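Local coordinates for uncharacterized protein (Magnetospirillum magneticum AMB-1, PDB 5MU5) that probably transfers sugars to flagellin as a Maf-family glycosyltransferase and is involved in the formation of bacterial flagella, at residues F361-Y366 and K524-F529; I382-D387 and S528-G533. All blocks are in the same frame, centred on the assembly; numbering follows the deposited sequence.

Contact 1: residues F361-Y366 and K524-F529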
loop_
_atom_site.group_PDB
_atom_site.type_symbol
_atom_site.label_atom_id
_atom_site.label_comp_id
_atom_site.label_asym_id
_atom_site.label_seq_id
_atom_site.Cartn_x
_atom_site.Cartn_y
_atom_site.Cartn_z
ATOM N N PHE A 361 14.280 -13.170 -26.289
ATOM C CA PHE A 361 14.582 -14.433 -25.639
ATOM C C PHE A 361 13.973 -15.620 -26.330
ATOM O O PHE A 361 12.821 -15.595 -26.716
ATOM C CB PHE A 361 14.060 -14.440 -24.206
ATOM C CG PHE A 361 14.811 -13.544 -23.303
ATOM C CD1 PHE A 361 14.445 -12.214 -23.178
ATOM C CD2 PHE A 361 15.887 -14.019 -22.581
ATOM C CE1 PHE A 361 15.143 -11.369 -22.354
ATOM C CE2 PHE A 361 16.587 -13.178 -21.749
ATOM C CZ PHE A 361 16.217 -11.852 -21.636
ATOM N N GLU A 362 14.767 -16.672 -26.430
ATOM C CA GLU A 362 14.275 -17.966 -26.861
ATOM C C GLU A 362 12.985 -18.360 -26.117
ATOM O O GLU A 362 12.022 -18.800 -26.739
ATOM C CB GLU A 362 15.375 -19.018 -26.626
ATOM C CG GLU A 362 16.476 -18.953 -27.686
ATOM C CD GLU A 362 17.753 -19.676 -27.303
ATOM O OE1 GLU A 362 17.770 -20.371 -26.259
ATOM O OE2 GLU A 362 18.746 -19.542 -28.061
ATOM N N ASP A 363 12.960 -18.134 -24.801
ATOM C CA ASP A 363 11.897 -18.627 -23.938
ATOM C C ASP A 363 11.542 -17.674 -22.769
ATOM O O ASP A 363 12.420 -17.057 -22.148
ATOM C CB ASP A 363 12.355 -19.978 -23.416
ATOM C CG ASP A 363 11.452 -20.528 -22.369
ATOM O OD1 ASP A 363 10.233 -20.678 -22.613
ATOM O OD2 ASP A 363 11.976 -20.831 -21.285
ATOM N N VAL A 364 10.254 -17.604 -22.453
ATOM C CA VAL A 364 9.717 -16.641 -21.510
ATOM C C VAL A 364 8.743 -17.278 -20.525
ATOM O O VAL A 364 7.842 -17.991 -20.920
ATOM C CB VAL A 364 8.977 -15.511 -22.268
ATOM C CG1 VAL A 364 8.430 -14.463 -21.310
ATOM C CG2 VAL A 364 9.915 -14.835 -23.259
ATOM N N VAL A 365 8.945 -16.997 -19.247
ATOM C CA VAL A 365 8.067 -17.421 -18.178
ATOM C C VAL A 365 7.549 -16.184 -17.432
ATOM O O VAL A 365 8.326 -15.287 -17.084
ATOM C CB VAL A 365 8.795 -18.295 -17.158
ATOM C CG1 VAL A 365 7.815 -18.770 -16.100
ATOM C CG2 VAL A 365 9.456 -19.482 -17.847
ATOM N N TYR A 366 6.241 -16.147 -17.191
ATOM C CA TYR A 366 5.611 -15.044 -16.505
ATOM C C TYR A 366 5.122 -15.446 -15.121
ATOM O O TYR A 366 4.674 -16.553 -14.922
ATOM C CB TYR A 366 4.388 -14.536 -17.281
ATOM C CG TYR A 366 4.724 -13.930 -18.598
ATOM C CD1 TYR A 366 5.497 -12.796 -18.671
ATOM C CD2 TYR A 366 4.274 -14.509 -19.782
ATOM C CE1 TYR A 366 5.816 -12.245 -19.883
ATOM C CE2 TYR A 366 4.598 -13.978 -21.003
ATOM C CZ TYR A 366 5.356 -12.844 -21.047
ATOM O OH TYR A 366 5.678 -12.316 -22.260
ATOM N N LYS A 524 13.932 -30.061 -13.236
ATOM C CA LYS A 524 12.771 -29.935 -12.321
ATOM C C LYS A 524 12.088 -28.589 -12.466
ATOM O O LYS A 524 10.879 -28.491 -12.610
ATOM C CB LYS A 524 13.201 -30.117 -10.865
ATOM C CG LYS A 524 13.610 -31.538 -10.555
ATOM C CD LYS A 524 13.987 -31.752 -9.107
ATOM C CE LYS A 524 14.042 -33.247 -8.860
ATOM N NZ LYS A 524 14.729 -33.568 -7.586
ATOM N N VAL A 525 12.874 -27.539 -12.450
ATOM C CA VAL A 525 12.335 -26.209 -12.631
ATOM C C VAL A 525 11.541 -26.130 -13.934
ATOM O O VAL A 525 10.391 -25.719 -13.956
ATOM C CB VAL A 525 13.475 -25.174 -12.638
ATOM C CG1 VAL A 525 12.991 -23.839 -13.202
ATOM C CG2 VAL A 525 14.033 -25.009 -11.223
ATOM N N ARG A 526 12.179 -26.540 -15.017
ATOM C CA ARG A 526 11.594 -26.480 -16.343
ATOM C C ARG A 526 10.290 -27.275 -16.419
ATOM O O ARG A 526 9.336 -26.846 -17.047
ATOM C CB ARG A 526 12.608 -27.048 -17.313
ATOM C CG ARG A 526 12.222 -26.958 -18.752
ATOM C CD ARG A 526 12.526 -25.580 -19.258
ATOM N NE ARG A 526 11.805 -25.311 -20.495
ATOM C CZ ARG A 526 11.755 -24.116 -21.060
ATOM N NH1 ARG A 526 12.394 -23.092 -20.483
ATOM N NH2 ARG A 526 11.080 -23.948 -22.191
ATOM N N ALA A 527 10.260 -28.435 -15.774
ATOM C CA ALA A 527 9.063 -29.264 -15.770
ATOM C C ALA A 527 7.934 -28.624 -14.986
ATOM O O ALA A 527 6.797 -28.942 -15.237
ATOM C CB ALA A 527 9.366 -30.648 -15.204
ATOM N N SER A 528 8.243 -27.722 -14.050
ATOM C CA SER A 528 7.205 -27.072 -13.219
ATOM C C SER A 528 6.529 -25.858 -13.902
ATOM O O SER A 528 5.418 -25.463 -13.533
ATOM C CB SER A 528 7.794 -26.650 -11.873
ATOM O OG SER A 528 8.688 -25.556 -12.055
ATOM N N PHE A 529 7.199 -25.256 -14.877
ATOM C CA PHE A 529 6.582 -24.213 -15.670
ATOM C C PHE A 529 5.364 -24.758 -16.453
ATOM O O PHE A 529 5.512 -25.587 -17.352
ATOM C CB PHE A 529 7.584 -23.637 -16.685
ATOM C CG PHE A 529 8.812 -22.998 -16.075
ATOM C CD1 PHE A 529 8.777 -22.417 -14.809
ATOM C CD2 PHE A 529 9.985 -22.903 -16.821
ATOM C CE1 PHE A 529 9.901 -21.805 -14.283
ATOM C CE2 PHE A 529 11.109 -22.289 -16.298
ATOM C CZ PHE A 529 11.062 -21.737 -15.025
#
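Asp363 and Val365, on strand 363-367 of a mostly parallel sheet, meet Arg526 in the last turn of helix 515-528 and Phe529 just beyond it, an example of helix-on-sheet packing in an alpha/beta fold. One pair is ionic, the other apolar.

The ionic pair, a salt bridge, lies at the more exposed margin. The CB bond of Asp363 points toward 524-529, and CG, anti to the backbone N (chi1 172°), sets the carboxylate against the guanidinium of Arg526, whose chain, bent at its second torsion, comes from the opposite direction. The carboxylate sits at the guanidinium edge, but the two planes are turned 58° apart, far from a flat double bridge. Arg526 NH1 lies 2.4 Å from Asp363 OD2, a length doubtfully short, while Arg526 NH2 reaches Asp363 OD1 at 3.4 Å in a weak bond. Thr346 OG1 also bonds OD2; with an alanine here, both Arg526 and Thr346 would probably be left without this acidic partner.

The apolar pair is buried. Val365 CG2 stands over one face of the Phe529 ring in a CH-pi contact, 3.7 Å from its centroid and 17° off the normal, and CG1 lies over the same face, toward its CD1-CE1 side, 4.0 Å from Phe529 CD1. Phe319 and Leu404 also touch this ring. Its opposite face carries Val525 O, an atom that already accepts hydrogen bonds from both Ser528 N and Ser528 OG.

Contact 2: residues I382-D387 and S528-G533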
loop_
_atom_site.group_PDB
_atom_site.type_symbol
_atom_site.label_atom_id
_atom_site.label_comp_id
_atom_site.label_asym_id
_atom_site.label_seq_id
_atom_site.Cartn_x
_atom_site.Cartn_y
_atom_site.Cartn_z
ATOM N N ILE A 382 -3.645 -17.701 -7.283
ATOM C CA ILE A 382 -2.627 -17.245 -6.358
ATOM C C ILE A 382 -1.321 -18.039 -6.453
ATOM O O ILE A 382 -0.242 -17.476 -6.278
ATOM C CB ILE A 382 -3.181 -17.232 -4.908
ATOM C CG1 ILE A 382 -2.253 -16.466 -3.962
ATOM C CG2 ILE A 382 -3.434 -18.644 -4.393
ATOM C CD1 ILE A 382 -2.172 -14.975 -4.236
ATOM N N GLU A 383 -1.411 -19.328 -6.765
ATOM C CA GLU A 383 -0.207 -20.168 -6.910
ATOM C C GLU A 383 0.749 -19.769 -8.055
ATOM O O GLU A 383 1.851 -20.305 -8.150
ATOM C CB GLU A 383 -0.571 -21.664 -7.023
ATOM C CG GLU A 383 -1.311 -22.105 -8.281
ATOM C CD GLU A 383 -2.824 -22.115 -8.127
ATOM O OE1 GLU A 383 -3.420 -21.086 -7.703
ATOM O OE2 GLU A 383 -3.429 -23.167 -8.446
ATOM N N TYR A 384 0.332 -18.850 -8.926
ATOM C CA TYR A 384 1.173 -18.395 -10.032
ATOM C C TYR A 384 1.692 -16.968 -9.827
ATOM O O TYR A 384 2.194 -16.342 -10.762
ATOM C CB TYR A 384 0.416 -18.507 -11.366
ATOM C CG TYR A 384 -0.209 -19.863 -11.606
ATOM C CD1 TYR A 384 0.559 -20.946 -12.030
ATOM C CD2 TYR A 384 -1.576 -20.063 -11.433
ATOM C CE1 TYR A 384 -0.018 -22.189 -12.260
ATOM C CE2 TYR A 384 -2.159 -21.304 -11.656
ATOM C CZ TYR A 384 -1.375 -22.353 -12.058
ATOM O OH TYR A 384 -1.936 -23.562 -12.267
ATOM N N SER A 385 1.566 -16.450 -8.611
ATOM C CA SER A 385 2.089 -15.122 -8.291
ATOM C C SER A 385 3.218 -15.261 -7.295
ATOM O O SER A 385 3.480 -16.352 -6.786
ATOM C CB SER A 385 1.008 -14.198 -7.709
ATOM O OG SER A 385 0.364 -14.818 -6.629
ATOM N N LEU A 386 3.898 -14.146 -7.068
ATOM C CA LEU A 386 4.943 -14.050 -6.088
ATOM C C LEU A 386 4.609 -12.928 -5.114
ATOM O O LEU A 386 3.970 -11.944 -5.486
ATOM C CB LEU A 386 6.273 -13.746 -6.769
ATOM C CG LEU A 386 6.777 -14.802 -7.742
ATOM C CD1 LEU A 386 7.998 -14.268 -8.448
ATOM C CD2 LEU A 386 7.090 -16.123 -7.048
ATOM N N ASP A 387 5.018 -13.135 -3.864
ATOM C CA ASP A 387 5.009 -12.129 -2.823
ATOM C C ASP A 387 6.398 -11.514 -2.782
ATOM O O ASP A 387 7.398 -12.192 -3.085
ATOM C CB ASP A 387 4.764 -12.774 -1.461
ATOM C CG ASP A 387 3.368 -13.321 -1.312
ATOM O OD1 ASP A 387 2.447 -12.806 -1.983
ATOM O OD2 ASP A 387 3.192 -14.266 -0.506
ATOM N N SER A 528 8.243 -27.722 -14.050
ATOM C CA SER A 528 7.205 -27.072 -13.219
ATOM C C SER A 528 6.529 -25.858 -13.902
ATOM O O SER A 528 5.418 -25.463 -13.533
ATOM C CB SER A 528 7.794 -26.650 -11.873
ATOM O OG SER A 528 8.688 -25.556 -12.055
ATOM N N PHE A 529 7.199 -25.256 -14.877
ATOM C CA PHE A 529 6.582 -24.213 -15.670
ATOM C C PHE A 529 5.364 -24.758 -16.453
ATOM O O PHE A 529 5.512 -25.587 -17.352
ATOM C CB PHE A 529 7.584 -23.637 -16.685
ATOM C CG PHE A 529 8.812 -22.998 -16.075
ATOM C CD1 PHE A 529 8.777 -22.417 -14.809
ATOM C CD2 PHE A 529 9.985 -22.903 -16.821
ATOM C CE1 PHE A 529 9.901 -21.805 -14.283
ATOM C CE2 PHE A 529 11.109 -22.289 -16.298
ATOM C CZ PHE A 529 11.062 -21.737 -15.025
ATOM N N ARG A 530 4.179 -24.259 -16.122
ATOM C CA ARG A 530 2.959 -24.563 -16.841
ATOM C C ARG A 530 2.925 -23.812 -18.190
ATOM O O ARG A 530 3.004 -22.583 -18.222
ATOM C CB ARG A 530 1.767 -24.140 -15.978
ATOM C CG ARG A 530 0.413 -24.553 -16.556
ATOM C CD ARG A 530 -0.749 -23.941 -15.777
ATOM N NE ARG A 530 -1.843 -23.493 -16.651
ATOM C CZ ARG A 530 -2.975 -22.922 -16.230
ATOM N NH1 ARG A 530 -3.200 -22.721 -14.939
ATOM N NH2 ARG A 530 -3.897 -22.548 -17.107
ATOM N N PRO A 531 2.806 -24.537 -19.317
ATOM C CA PRO A 531 2.742 -23.840 -20.621
ATOM C C PRO A 531 1.498 -22.960 -20.776
ATOM O O PRO A 531 0.430 -23.321 -20.311
ATOM C CB PRO A 531 2.690 -24.986 -21.647
ATOM C CG PRO A 531 3.116 -26.217 -20.902
ATOM C CD PRO A 531 2.740 -26.003 -19.465
ATOM N N GLY A 532 1.648 -21.812 -21.423
ATOM C CA GLY A 532 0.534 -20.903 -21.651
ATOM C C GLY A 532 0.085 -20.900 -23.105
ATOM O O GLY A 532 0.860 -20.561 -24.011
ATOM N N GLY A 533 -1.162 -21.284 -23.341
ATOM C CA GLY A 533 -1.721 -21.250 -24.691
ATOM C C GLY A 533 -2.667 -20.076 -24.869
ATOM O O GLY A 533 -2.672 -19.129 -24.077
#
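Tyr384 OH accepts a hydrogen bond from Arg530 NH1 at 3.1 Å, the one polar link between the loop 382-387 and the short strand 530-531. The N-H points moderately straight at the oxygen, with an angle of 152°, and the phenol oxygen sits at the guanidinium edge, close to its plane. Ring and guanidinium planes stand 77° apart, so the two flat groups do not stack.

Van der Waals contact accompanies the bond. The extended first two torsions of Arg530 bring CD beside the phenol end of the tyrosine, 3.7 Å from Tyr384 OH and 4.0 Å from Tyr384 CE1, and the bend at the third directs the guanidinium, with NH1 meeting OH. On one ring face, toward the rim, lies Glu383 CG of the tyrosine's own segment. Ile263 and Gln265 also touch the tyrosine, and Pro380 touches the arginine.

Glu383 OE2 is 6.5 Å from Arg530 NH1, too far for a salt bridge, though it may exert a weak long-range attraction.

Within the loop, Ile382 O takes two bonds from one residue, Ser385 N at 3.1 Å and Ser385 OG at 2.7 Å, which closes the turn that contains Glu383 and Tyr384. Backbone bonds join Tyr384 to Phe368 and Arg530 to Ile263. The loop is thus joined by one hydrogen bond to strand 530-531, the outermost strand, which pairs antiparallel with 262-263 at the end of an otherwise parallel alpha/beta sheet.

Following the chain from the N terminus, strand 363-367 is the first of these segments to be reached, after strand 262-263 and others of the same sheet; helix 373-378 then leads into the loop 382-387. After further strands of the sheet, the chain comes back to this place as helix 515-528 and strand 530-531. Contact 1 thus closes a loop of 157 intervening residues and contact 2 one of 140. The two cross: the earlier partner, 361-366, pairs with the earlier end of the return, 524-529, and 382-387 with the later end, 528-533. Ser528 and Phe529 belong to both returning segments. Together the closures tie the helix end to the sheet's face and the edge strand to a neighbouring loop, their centres about 10 Å apart.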